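PDB 2YYS: proline iminopeptidase-related protein from Thermus thermophilus, which is of unknown function but belongs to the peptidase S33 family of alpha/beta hydrolases, and so may act as a peptidase. Local coordinates for residues F29-G34 against F58-S63; G33-N38 against H102-V107; F76-L81 against L198-N203; L125-N130 against L221-G226. All blocks are in the same frame, centred on the assembly; numbering follows the deposited sequence.

Contact 1 (F29-G34 against F58-S63)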
loop_
_atom_site.group_PDB
_atom_site.type_symbol
_atom_site.label_atom_id
_atom_site.label_comp_id
_atom_site.label_asym_id
_atom_site.label_seq_id
_atom_site.Cartn_x
_atom_site.Cartn_y
_atom_site.Cartn_z
ATOM N N PHE A 29 -7.146 8.808 3.578
ATOM C CA PHE A 29 -7.057 7.508 4.208
ATOM C C PHE A 29 -5.828 6.777 3.686
ATOM O O PHE A 29 -5.542 6.804 2.484
ATOM C CB PHE A 29 -8.336 6.714 3.943
ATOM C CG PHE A 29 -9.481 7.141 4.812
ATOM C CD1 PHE A 29 -9.952 6.327 5.811
ATOM C CD2 PHE A 29 -10.038 8.396 4.664
ATOM C CE1 PHE A 29 -10.993 6.738 6.631
ATOM C CE2 PHE A 29 -11.076 8.810 5.484
ATOM C CZ PHE A 29 -11.543 7.986 6.468
ATOM N N VAL A 30 -5.100 6.129 4.592
ATOM C CA VAL A 30 -3.844 5.473 4.246
ATOM C C VAL A 30 -4.064 3.977 4.203
ATOM O O VAL A 30 -4.581 3.389 5.152
ATOM C CB VAL A 30 -2.735 5.838 5.234
ATOM C CG1 VAL A 30 -1.401 5.154 4.880
ATOM C CG2 VAL A 30 -2.549 7.330 5.238
ATOM N N LEU A 31 -3.700 3.376 3.074
ATOM C CA LEU A 31 -3.847 1.945 2.861
ATOM C C LEU A 31 -2.464 1.281 2.785
ATOM O O LEU A 31 -1.769 1.377 1.765
ATOM C CB LEU A 31 -4.670 1.695 1.593
ATOM C CG LEU A 31 -6.161 2.037 1.731
ATOM C CD1 LEU A 31 -6.846 2.123 0.369
ATOM C CD2 LEU A 31 -6.863 1.007 2.609
ATOM N N HIS A 32 -2.052 0.625 3.867
ATOM C CA HIS A 32 -0.768 -0.079 3.890
ATOM C C HIS A 32 -0.816 -1.356 3.033
ATOM O O HIS A 32 -1.882 -1.796 2.579
ATOM C CB HIS A 32 -0.354 -0.438 5.323
ATOM C CG HIS A 32 -1.205 -1.506 5.925
ATOM N ND1 HIS A 32 -2.169 -1.242 6.872
ATOM C CD2 HIS A 32 -1.275 -2.830 5.675
ATOM C CE1 HIS A 32 -2.782 -2.366 7.188
ATOM N NE2 HIS A 32 -2.260 -3.346 6.476
ATOM N N GLY A 33 0.346 -1.971 2.878
ATOM C CA GLY A 33 0.508 -3.138 2.040
ATOM C C GLY A 33 0.587 -4.414 2.845
ATOM O O GLY A 33 0.217 -4.445 4.003
ATOM N N GLY A 34 1.073 -5.471 2.219
ATOM C CA GLY A 34 1.112 -6.782 2.830
ATOM C C GLY A 34 0.616 -7.789 1.809
ATOM O O GLY A 34 1.306 -8.023 0.836
ATOM N N PHE A 58 -4.544 3.629 9.460
ATOM C CA PHE A 58 -5.129 2.489 10.133
ATOM C C PHE A 58 -4.494 1.187 9.720
ATOM O O PHE A 58 -3.911 1.071 8.632
ATOM C CB PHE A 58 -6.659 2.463 9.969
ATOM C CG PHE A 58 -7.142 2.129 8.585
ATOM C CD1 PHE A 58 -7.638 0.870 8.302
ATOM C CD2 PHE A 58 -7.188 3.099 7.592
ATOM C CE1 PHE A 58 -8.112 0.561 7.043
ATOM C CE2 PHE A 58 -7.666 2.797 6.317
ATOM C CZ PHE A 58 -8.130 1.534 6.040
ATOM N N ASP A 59 -4.575 0.220 10.627
ATOM C CA ASP A 59 -4.174 -1.127 10.334
ATOM C C ASP A 59 -5.429 -1.883 9.923
ATOM O O ASP A 59 -6.464 -1.800 10.581
ATOM C CB ASP A 59 -3.536 -1.796 11.548
ATOM C CG ASP A 59 -2.197 -1.214 11.912
ATOM O OD1 ASP A 59 -1.746 -0.239 11.263
ATOM O OD2 ASP A 59 -1.522 -1.679 12.857
ATOM N N GLN A 60 -5.308 -2.647 8.852
ATOM C CA GLN A 60 -6.417 -3.354 8.253
ATOM C C GLN A 60 -6.871 -4.493 9.160
ATOM O O GLN A 60 -6.217 -4.833 10.163
ATOM C CB GLN A 60 -6.040 -3.841 6.848
ATOM C CG GLN A 60 -5.991 -2.694 5.817
ATOM C CD GLN A 60 -4.957 -2.900 4.712
ATOM O OE1 GLN A 60 -4.716 -4.029 4.293
ATOM N NE2 GLN A 60 -4.345 -1.808 4.246
ATOM N N ARG A 61 -8.027 -5.039 8.817
ATOM C CA ARG A 61 -8.713 -5.993 9.660
ATOM C C ARG A 61 -7.776 -7.144 10.001
ATOM O O ARG A 61 -7.081 -7.672 9.133
ATOM C CB ARG A 61 -9.990 -6.493 8.986
ATOM C CG ARG A 61 -9.777 -7.202 7.650
ATOM C CD ARG A 61 -10.959 -8.024 7.208
ATOM N NE ARG A 61 -12.196 -7.257 7.289
ATOM C CZ ARG A 61 -13.426 -7.773 7.284
ATOM N NH1 ARG A 61 -14.481 -6.968 7.357
ATOM N NH2 ARG A 61 -13.612 -9.084 7.186
ATOM N N GLY A 62 -7.708 -7.464 11.290
ATOM C CA GLY A 62 -6.896 -8.559 11.783
ATOM C C GLY A 62 -5.397 -8.358 11.716
ATOM O O GLY A 62 -4.641 -9.214 12.167
ATOM N N SER A 63 -4.962 -7.224 11.185
ATOM C CA SER A 63 -3.560 -7.013 10.858
ATOM C C SER A 63 -2.886 -6.050 11.821
ATOM O O SER A 63 -3.508 -5.092 12.295
ATOM C CB SER A 63 -3.420 -6.470 9.430
ATOM O OG SER A 63 -4.256 -7.174 8.525
HETATM O O HOH W 1 -4.355 0.675 5.866
HETATM O O HOH W 2 -2.802 -4.646 2.389
#

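Contact 2 (G33-N38 against H102-V107)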
loop_
_atom_site.group_PDB
_atom_site.type_symbol
_atom_site.label_atom_id
_atom_site.label_comp_id
_atom_site.label_asym_id
_atom_site.label_seq_id
_atom_site.Cartn_x
_atom_site.Cartn_y
_atom_site.Cartn_z
ATOM N N GLY A 33 0.346 -1.971 2.878
ATOM C CA GLY A 33 0.508 -3.138 2.040
ATOM C C GLY A 33 0.587 -4.414 2.845
ATOM O O GLY A 33 0.217 -4.445 4.003
ATOM N N GLY A 34 1.073 -5.471 2.219
ATOM C CA GLY A 34 1.112 -6.782 2.830
ATOM C C GLY A 34 0.616 -7.789 1.809
ATOM O O GLY A 34 1.306 -8.023 0.836
ATOM N N PRO A 35 -0.574 -8.356 1.983
ATOM C CA PRO A 35 -1.477 -8.027 3.094
ATOM C C PRO A 35 -0.966 -8.515 4.454
ATOM O O PRO A 35 -0.024 -9.291 4.526
ATOM C CB PRO A 35 -2.793 -8.716 2.702
ATOM C CG PRO A 35 -2.417 -9.811 1.702
ATOM C CD PRO A 35 -1.122 -9.382 1.077
ATOM N N GLY A 36 -1.559 -8.011 5.528
ATOM C CA GLY A 36 -1.132 -8.361 6.864
ATOM C C GLY A 36 -0.063 -7.447 7.419
ATOM O O GLY A 36 0.497 -7.743 8.467
ATOM N N GLY A 37 0.219 -6.338 6.731
ATOM C CA GLY A 37 1.146 -5.343 7.232
ATOM C C GLY A 37 0.493 -4.403 8.225
ATOM O O GLY A 37 -0.504 -4.739 8.884
ATOM N N ASN A 38 1.064 -3.207 8.331
ATOM C CA ASN A 38 0.553 -2.172 9.225
ATOM C C ASN A 38 1.033 -0.809 8.765
ATOM O O ASN A 38 1.876 -0.732 7.881
ATOM C CB ASN A 38 0.977 -2.460 10.676
ATOM C CG ASN A 38 2.480 -2.314 10.900
ATOM O OD1 ASN A 38 3.032 -1.220 10.793
ATOM N ND2 ASN A 38 3.137 -3.413 11.261
ATOM N N HIS A 102 0.218 2.016 -0.478
ATOM C CA HIS A 102 1.552 1.475 -0.654
ATOM C C HIS A 102 1.477 -0.032 -0.916
ATOM O O HIS A 102 0.771 -0.759 -0.224
ATOM C CB HIS A 102 2.400 1.761 0.582
ATOM C CG HIS A 102 3.818 1.303 0.458
ATOM N ND1 HIS A 102 4.370 0.374 1.309
ATOM C CD2 HIS A 102 4.796 1.644 -0.416
ATOM C CE1 HIS A 102 5.630 0.165 0.969
ATOM N NE2 HIS A 102 5.917 0.930 -0.069
ATOM N N GLY A 103 2.203 -0.498 -1.927
ATOM C CA GLY A 103 2.245 -1.913 -2.254
ATOM C C GLY A 103 0.873 -2.456 -2.603
ATOM O O GLY A 103 0.176 -1.872 -3.435
ATOM N N PHE A 104 0.493 -3.554 -1.943
ATOM C CA PHE A 104 -0.812 -4.181 -2.109
ATOM C C PHE A 104 -1.963 -3.234 -1.793
ATOM O O PHE A 104 -3.053 -3.398 -2.315
ATOM C CB PHE A 104 -0.933 -5.428 -1.228
ATOM C CG PHE A 104 -2.237 -6.162 -1.394
ATOM C CD1 PHE A 104 -2.628 -6.634 -2.637
ATOM C CD2 PHE A 104 -3.080 -6.344 -0.321
ATOM C CE1 PHE A 104 -3.843 -7.297 -2.789
ATOM C CE2 PHE A 104 -4.281 -7.003 -0.461
ATOM C CZ PHE A 104 -4.665 -7.480 -1.685
ATOM N N GLY A 105 -1.717 -2.257 -0.926
ATOM C CA GLY A 105 -2.672 -1.197 -0.680
ATOM C C GLY A 105 -3.260 -0.613 -1.954
ATOM O O GLY A 105 -4.403 -0.162 -1.951
ATOM N N ALA A 106 -2.469 -0.592 -3.028
ATOM C CA ALA A 106 -2.924 -0.065 -4.314
ATOM C C ALA A 106 -4.174 -0.755 -4.841
ATOM O O ALA A 106 -5.049 -0.088 -5.352
ATOM C CB ALA A 106 -1.831 -0.143 -5.355
ATOM N N VAL A 107 -4.236 -2.083 -4.760
ATOM C CA VAL A 107 -5.420 -2.809 -5.233
ATOM C C VAL A 107 -6.640 -2.381 -4.441
ATOM O O VAL A 107 -7.727 -2.205 -5.006
ATOM C CB VAL A 107 -5.264 -4.349 -5.146
ATOM C CG1 VAL A 107 -6.573 -5.066 -5.498
ATOM C CG2 VAL A 107 -4.193 -4.812 -6.090
HETATM O O HOH W 3 2.954 -0.743 3.509
HETATM O O HOH W 4 2.495 -4.830 -0.177
#

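Contact 3 (F76-L81 against L198-N203)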
loop_
_atom_site.group_PDB
_atom_site.type_symbol
_atom_site.label_atom_id
_atom_site.label_comp_id
_atom_site.label_asym_id
_atom_site.label_seq_id
_atom_site.Cartn_x
_atom_site.Cartn_y
_atom_site.Cartn_z
ATOM N N PHE A 76 -11.011 -12.525 4.884
ATOM C CA PHE A 76 -9.852 -11.885 4.282
ATOM C C PHE A 76 -9.947 -11.853 2.766
ATOM O O PHE A 76 -9.459 -12.750 2.079
ATOM C CB PHE A 76 -8.598 -12.596 4.766
ATOM C CG PHE A 76 -8.353 -12.398 6.221
ATOM C CD1 PHE A 76 -7.978 -11.144 6.697
ATOM C CD2 PHE A 76 -8.549 -13.432 7.125
ATOM C CE1 PHE A 76 -7.775 -10.927 8.037
ATOM C CE2 PHE A 76 -8.334 -13.231 8.488
ATOM C CZ PHE A 76 -7.952 -11.977 8.949
ATOM N N THR A 77 -10.612 -10.811 2.265
ATOM C CA THR A 77 -10.777 -10.589 0.832
ATOM C C THR A 77 -10.517 -9.130 0.522
ATOM O O THR A 77 -10.574 -8.274 1.402
ATOM C CB THR A 77 -12.205 -10.935 0.362
ATOM O OG1 THR A 77 -13.150 -10.089 1.029
ATOM C CG2 THR A 77 -12.623 -12.390 0.735
ATOM N N VAL A 78 -10.235 -8.855 -0.743
ATOM C CA VAL A 78 -10.115 -7.485 -1.230
ATOM C C VAL A 78 -11.399 -6.699 -0.964
ATOM O O VAL A 78 -11.342 -5.572 -0.483
ATOM C CB VAL A 78 -9.760 -7.466 -2.739
ATOM C CG1 VAL A 78 -9.867 -6.061 -3.322
ATOM C CG2 VAL A 78 -8.368 -7.970 -2.933
ATOM N N ASP A 79 -12.550 -7.304 -1.265
ATOM C CA ASP A 79 -13.850 -6.668 -1.037
ATOM C C ASP A 79 -14.011 -6.208 0.410
ATOM O O ASP A 79 -14.483 -5.117 0.660
ATOM C CB ASP A 79 -15.006 -7.625 -1.397
ATOM C CG ASP A 79 -15.168 -7.841 -2.914
ATOM O OD1 ASP A 79 -14.529 -7.137 -3.729
ATOM O OD2 ASP A 79 -15.933 -8.711 -3.381
ATOM N N ALA A 80 -13.648 -7.058 1.355
ATOM C CA ALA A 80 -13.769 -6.723 2.773
ATOM C C ALA A 80 -12.867 -5.543 3.144
ATOM O O ALA A 80 -13.284 -4.665 3.893
ATOM C CB ALA A 80 -13.438 -7.929 3.635
ATOM N N LEU A 81 -11.648 -5.514 2.607
ATOM C CA LEU A 81 -10.723 -4.407 2.861
ATOM C C LEU A 81 -11.246 -3.093 2.283
ATOM O O LEU A 81 -11.084 -2.033 2.870
ATOM C CB LEU A 81 -9.334 -4.715 2.284
ATOM C CG LEU A 81 -8.570 -5.918 2.857
ATOM C CD1 LEU A 81 -7.117 -5.958 2.362
ATOM C CD2 LEU A 81 -8.585 -5.946 4.368
ATOM N N LEU A 198 -1.820 -15.542 5.688
ATOM C CA LEU A 198 -2.114 -16.947 5.411
ATOM C C LEU A 198 -3.447 -17.122 4.687
ATOM O O LEU A 198 -3.545 -17.911 3.754
ATOM C CB LEU A 198 -2.104 -17.770 6.702
ATOM C CG LEU A 198 -0.720 -17.983 7.334
ATOM C CD1 LEU A 198 -0.848 -18.673 8.703
ATOM C CD2 LEU A 198 0.213 -18.795 6.408
ATOM N N ALA A 199 -4.457 -16.357 5.091
ATOM C CA ALA A 199 -5.774 -16.445 4.476
ATOM C C ALA A 199 -5.758 -15.917 3.041
ATOM O O ALA A 199 -6.355 -16.508 2.170
ATOM C CB ALA A 199 -6.809 -15.700 5.300
ATOM N N PHE A 200 -5.083 -14.805 2.792
ATOM C CA PHE A 200 -5.018 -14.285 1.432
ATOM C C PHE A 200 -4.291 -15.284 0.528
ATOM O O PHE A 200 -4.727 -15.520 -0.598
ATOM C CB PHE A 200 -4.381 -12.888 1.394
ATOM C CG PHE A 200 -5.378 -11.765 1.545
ATOM C CD1 PHE A 200 -6.190 -11.395 0.476
ATOM C CD2 PHE A 200 -5.509 -11.087 2.749
ATOM C CE1 PHE A 200 -7.122 -10.359 0.603
ATOM C CE2 PHE A 200 -6.438 -10.047 2.892
ATOM C CZ PHE A 200 -7.245 -9.684 1.813
ATOM N N LEU A 201 -3.224 -15.898 1.047
ATOM C CA LEU A 201 -2.461 -16.928 0.329
ATOM C C LEU A 201 -3.352 -18.110 -0.043
ATOM O O LEU A 201 -3.366 -18.555 -1.186
ATOM C CB LEU A 201 -1.273 -17.418 1.177
ATOM C CG LEU A 201 -0.435 -18.606 0.663
ATOM C CD1 LEU A 201 0.298 -18.263 -0.621
ATOM C CD2 LEU A 201 0.569 -19.091 1.723
ATOM N N ARG A 202 -4.101 -18.595 0.945
ATOM C CA ARG A 202 -5.028 -19.707 0.772
ATOM C C ARG A 202 -6.150 -19.353 -0.210
ATOM O O ARG A 202 -6.546 -20.188 -1.004
ATOM C CB ARG A 202 -5.584 -20.102 2.145
ATOM C CG ARG A 202 -6.749 -21.078 2.186
ATOM C CD ARG A 202 -7.324 -21.215 3.618
ATOM N NE ARG A 202 -8.107 -22.431 3.858
ATOM C CZ ARG A 202 -9.327 -22.678 3.358
ATOM N NH1 ARG A 202 -9.936 -21.804 2.553
ATOM N NH2 ARG A 202 -9.943 -23.819 3.666
ATOM N N ASN A 203 -6.630 -18.110 -0.180
ATOM C CA ASN A 203 -7.703 -17.682 -1.066
ATOM C C ASN A 203 -7.248 -17.364 -2.497
ATOM O O ASN A 203 -8.063 -16.951 -3.302
ATOM C CB ASN A 203 -8.452 -16.484 -0.459
ATOM C CG ASN A 203 -9.196 -16.844 0.842
ATOM O OD1 ASN A 203 -9.367 -18.018 1.174
ATOM N ND2 ASN A 203 -9.613 -15.825 1.590
#

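Contact 4 (L125-N130 against L221-G226)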
loop_
_atom_site.group_PDB
_atom_site.type_symbol
_atom_site.label_atom_id
_atom_site.label_comp_id
_atom_site.label_asym_id
_atom_site.label_seq_id
_atom_site.Cartn_x
_atom_site.Cartn_y
_atom_site.Cartn_z
ATOM N N LEU A 125 1.841 4.565 -4.042
ATOM C CA LEU A 125 3.265 4.394 -3.828
ATOM C C LEU A 125 3.624 2.943 -4.045
ATOM O O LEU A 125 3.073 2.059 -3.386
ATOM C CB LEU A 125 3.644 4.809 -2.410
ATOM C CG LEU A 125 3.115 6.161 -1.930
ATOM C CD1 LEU A 125 3.438 6.348 -0.458
ATOM C CD2 LEU A 125 3.686 7.295 -2.739
ATOM N N ALA A 126 4.569 2.689 -4.940
ATOM C CA ALA A 126 5.065 1.337 -5.149
ATOM C C ALA A 126 3.919 0.333 -5.299
ATOM O O ALA A 126 3.848 -0.662 -4.586
ATOM C CB ALA A 126 5.945 0.948 -3.989
ATOM N N PRO A 127 3.026 0.578 -6.241
ATOM C CA PRO A 127 1.830 -0.259 -6.363
ATOM C C PRO A 127 2.170 -1.702 -6.725
ATOM O O PRO A 127 3.088 -1.947 -7.526
ATOM C CB PRO A 127 1.055 0.413 -7.493
ATOM C CG PRO A 127 2.152 1.064 -8.331
ATOM C CD PRO A 127 3.101 1.601 -7.298
ATOM N N TRP A 128 1.455 -2.632 -6.094
ATOM C CA TRP A 128 1.435 -4.045 -6.471
ATOM C C TRP A 128 0.050 -4.335 -7.045
ATOM O O TRP A 128 -0.959 -4.168 -6.354
ATOM C CB TRP A 128 1.643 -4.979 -5.265
ATOM C CG TRP A 128 2.980 -4.919 -4.583
ATOM C CD1 TRP A 128 4.011 -4.068 -4.856
ATOM C CD2 TRP A 128 3.430 -5.755 -3.507
ATOM N NE1 TRP A 128 5.062 -4.315 -4.011
ATOM C CE2 TRP A 128 4.734 -5.344 -3.172
ATOM C CE3 TRP A 128 2.857 -6.807 -2.784
ATOM C CZ2 TRP A 128 5.473 -5.946 -2.159
ATOM C CZ3 TRP A 128 3.590 -7.406 -1.777
ATOM C CH2 TRP A 128 4.886 -6.975 -1.474
ATOM N N VAL A 129 -0.001 -4.767 -8.300
ATOM C CA VAL A 129 -1.264 -5.158 -8.904
ATOM C C VAL A 129 -1.242 -6.527 -9.580
ATOM O O VAL A 129 -2.286 -7.132 -9.760
ATOM C CB VAL A 129 -1.737 -4.122 -9.937
ATOM C CG1 VAL A 129 -1.916 -2.748 -9.292
ATOM C CG2 VAL A 129 -0.780 -4.034 -11.100
ATOM N N ASN A 130 -0.062 -6.986 -9.981
ATOM C CA ASN A 130 0.093 -8.221 -10.724
ATOM C C ASN A 130 0.948 -9.174 -9.908
ATOM O O ASN A 130 2.171 -9.088 -9.918
ATOM C CB ASN A 130 0.730 -7.954 -12.101
ATOM C CG ASN A 130 0.736 -9.199 -12.989
ATOM O OD1 ASN A 130 0.660 -10.314 -12.492
ATOM N ND2 ASN A 130 0.824 -9.005 -14.305
ATOM N N LEU A 221 -4.912 10.916 -10.019
ATOM C CA LEU A 221 -4.234 9.696 -9.621
ATOM C C LEU A 221 -2.753 9.873 -9.972
ATOM O O LEU A 221 -2.429 10.344 -11.064
ATOM C CB LEU A 221 -4.851 8.527 -10.392
ATOM C CG LEU A 221 -4.921 7.108 -9.831
ATOM C CD1 LEU A 221 -5.490 7.069 -8.463
ATOM C CD2 LEU A 221 -5.791 6.253 -10.739
ATOM N N TYR A 222 -1.865 9.503 -9.059
ATOM C CA TYR A 222 -0.425 9.632 -9.266
ATOM C C TYR A 222 0.252 8.337 -8.846
ATOM O O TYR A 222 -0.149 7.711 -7.866
ATOM C CB TYR A 222 0.137 10.771 -8.406
ATOM C CG TYR A 222 0.736 11.934 -9.162
ATOM C CD1 TYR A 222 -0.085 12.815 -9.859
ATOM C CD2 TYR A 222 2.124 12.168 -9.165
ATOM C CE1 TYR A 222 0.445 13.904 -10.551
ATOM C CE2 TYR A 222 2.678 13.260 -9.862
ATOM C CZ TYR A 222 1.826 14.127 -10.557
ATOM O OH TYR A 222 2.323 15.221 -11.256
ATOM N N VAL A 223 1.291 7.960 -9.573
ATOM C CA VAL A 223 2.097 6.808 -9.243
ATOM C C VAL A 223 3.513 7.289 -8.936
ATOM O O VAL A 223 4.122 7.995 -9.735
ATOM C CB VAL A 223 2.134 5.781 -10.389
ATOM C CG1 VAL A 223 3.060 4.635 -10.044
ATOM C CG2 VAL A 223 0.722 5.261 -10.700
ATOM N N LEU A 224 4.002 6.912 -7.762
ATOM C CA LEU A 224 5.374 7.167 -7.327
ATOM C C LEU A 224 6.001 5.834 -7.011
ATOM O O LEU A 224 5.429 5.043 -6.264
ATOM C CB LEU A 224 5.405 7.999 -6.044
ATOM C CG LEU A 224 5.407 9.518 -6.109
ATOM C CD1 LEU A 224 4.184 10.034 -6.796
ATOM C CD2 LEU A 224 5.495 10.086 -4.691
ATOM N N VAL A 225 7.184 5.588 -7.550
ATOM C CA VAL A 225 7.829 4.296 -7.383
ATOM C C VAL A 225 9.349 4.424 -7.455
ATOM O O VAL A 225 9.881 5.318 -8.099
ATOM C CB VAL A 225 7.296 3.304 -8.450
ATOM C CG1 VAL A 225 7.714 3.734 -9.853
ATOM C CG2 VAL A 225 7.737 1.875 -8.159
ATOM N N GLY A 226 10.048 3.513 -6.795
ATOM C CA GLY A 226 11.502 3.515 -6.821
ATOM C C GLY A 226 11.977 2.743 -8.030
ATOM O O GLY A 226 11.473 1.669 -8.317
#

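Contact 1 (F29-G34 against F58-S63)
Q60 carries this contact, its side chain running past H32 and ending with the amide over the ring. Q60 CG stands anti to the carbonyl carbon and beside the backbone N (chi1 -74°). Q60 CB comes within 3.6 Å of H32 CE1. Q60 CG stays near the same H32 CE1 at 3.5 Å. The chain then bends at chi2 and brings Q60 CD within 3.3 Å of H32 NE2. The amide is thus stacked on one face of the ring, with the two planes only 5° apart. Q60 OE1 accepts from a water (water 2) that also donates to H32 O. Q60 NE2 sits over the ring centre and donates to H32 O at 3.0 Å, from above that carbonyl's plane. It also donates to a second water (water 1). This water is gripped by four bonds, the other three to V30 O, H32 N and F58 O. H32 ND1 adds a weak bond to F58 O, 3.4 Å long, at the imidazole edge. Beside this polar cluster L31 CD2 packs against F58 CZ at 3.7 Å. All the touching residues are buried. H32 opens the His-Gly-Gly-Pro-Gly loop after strand 27-31. D59 to G62 form the Asp-Gln-Arg-Gly sequence after strand 54-58, with a type II turn from Q60 to S63. This pairing of loops at neighbouring strand ends is consistent with the alpha/beta hydrolase site of S33 peptidases.

Contact 2 (G33-N38 against H102-V107)
The glycine backbone of G33 runs close beside a type II' turn from H102 to G105, with G33 CA 4.5 Å from F104 CA. G33 CA lies only 3.3 Å from H102 O, so a CB on this residue would clash. No direct hydrogen bond crosses the contact, but two waters bridge it. Water 3 joins G33 N to H102 ND1 in the plane of that ring, while H102 NE2 is hydrogen-bonded to H255 O. Water 4 accepts from G34 N and from F104 N, at 2.9 Å and 3.0 Å. The two N-H groups are placed as in the oxyanion hole of alpha/beta hydrolases. G103, at the tight turn between strand and helix, appears to stand where the nucleophile elbow usually carries serine, and brings no hydroxyl. F104 CG is anti to the backbone N (chi1 -178°). The ring reaches P35, whose CB is 3.9 Å from F104 CD2. P35 follows a cis peptide bond. An alanine at F104 removes the ring, and would probably lose the packing on P35 and on V78 and L81. H102 ends strand 97-102, and the turn leads into helix 105-115. Through F104 the turn also meets helix 78-91.

Contact 3 (F76-L81 against L198-N203)
The F200 ring lies under the backbone of F76. F76 C is over one face, and F76 O sits 3.6 Å above the plane of the F200 ring, offset toward the rim. F76 CB makes an off-centre CH-pi contact, 4.3 Å from the F200 ring centroid. V78 N lies at the edge, near F200 CE1. The F76 side chain starts toward the helix and its ring leads away, with F76 CD2 3.4 Å from A199 CB. At the far end of the F200 ring, F200 CZ meets L81 CD1 tip to tip at 3.8 Å. F200 belongs to helix 195-202, in the helical insertion between strands 119-125 and 221-226. That insertion probably corresponds to the cap of S33 enzymes, so the contact would join cap to core. An alanine at F200 would probably lose the ring packed on the F76 backbone and the contact at L81 CD1. One polar bond crosses here. N203 ND2 donates to F76 O at 3.1 Å, with an angle of 141° at the hydrogen. F76 O lies in the amide plane of N203, while the donor stands above the plane of the carbonyl. N203 ND2 has a second acceptor in P73 O. T77 is the N-cap of helix 78-91, and T77 OG1 accepts from A80 N at 3.1 Å. F200 also touches P35, while V78 leans on V107 and E111 of helix 105-115.

Contact 4 (L125-N130 against L221-G226)
L224 O is the best-held polar atom, and two donors of different strength grip it. A126 N gives a true hydrogen bond of 2.8 Å to L224 O. It is straight, with 168° at the hydrogen, and it comes nearly along the C=O axis. The CA of L125 adds a CA-H...O contact to the same L224 O at 3.3 Å. L125 and L224 form a parallel bridge at the end of strand 119-125. Their side chains lie side by side on one face of the sheet, with L125 CD2 3.8 Å from L224 CB. On that face L224 also touches F265 and A272 of helix 262-274. V223 and V225 point to the other face. There V223 CG1 meets P127 CG at 4.1 Å, the two side chains crossing at about a right angle. V225 CG2, anti to its backbone N, reaches A126 CA at 4.1 Å. A236 of helix 236-243 touches both P127 and V225. A126 has positive phi and psi (48°, 56°), which turns the chain. G103 is bonded through its backbone to L125 and W128. Y222 and A122 continue the backbone pairing further back. No side-chain polar group bonds across this contact. Its chemistry is one strong backbone bond in a buried apolar setting, which implies that the main-chain bond fixes the register, while the side chains add apolar contacts on both faces.

Overall arrangement
Contacts 1, 2 and 4 lie at strand ends of the central sheet, while contact 3 sits further out, its centre about 15 Å from that of the chain. Contacts 1 and 4 are fully buried. Contacts 2 and 3 are partly buried. Contacts 1 and 2 share G33 and G34, and L31 O probably bonds to H102 N between them. G103 ties contact 2 to contact 4 through backbone bonds. Contact 3 touches contact 2 where P35 meets F200, but stays about 9 Å from contact 4 at the nearest atoms. Chemistry follows place: waters with a stacked amide in contact 1, waters and backbone N-H groups in contact 2, aromatic packing in contact 3, backbone pairing in contact 4.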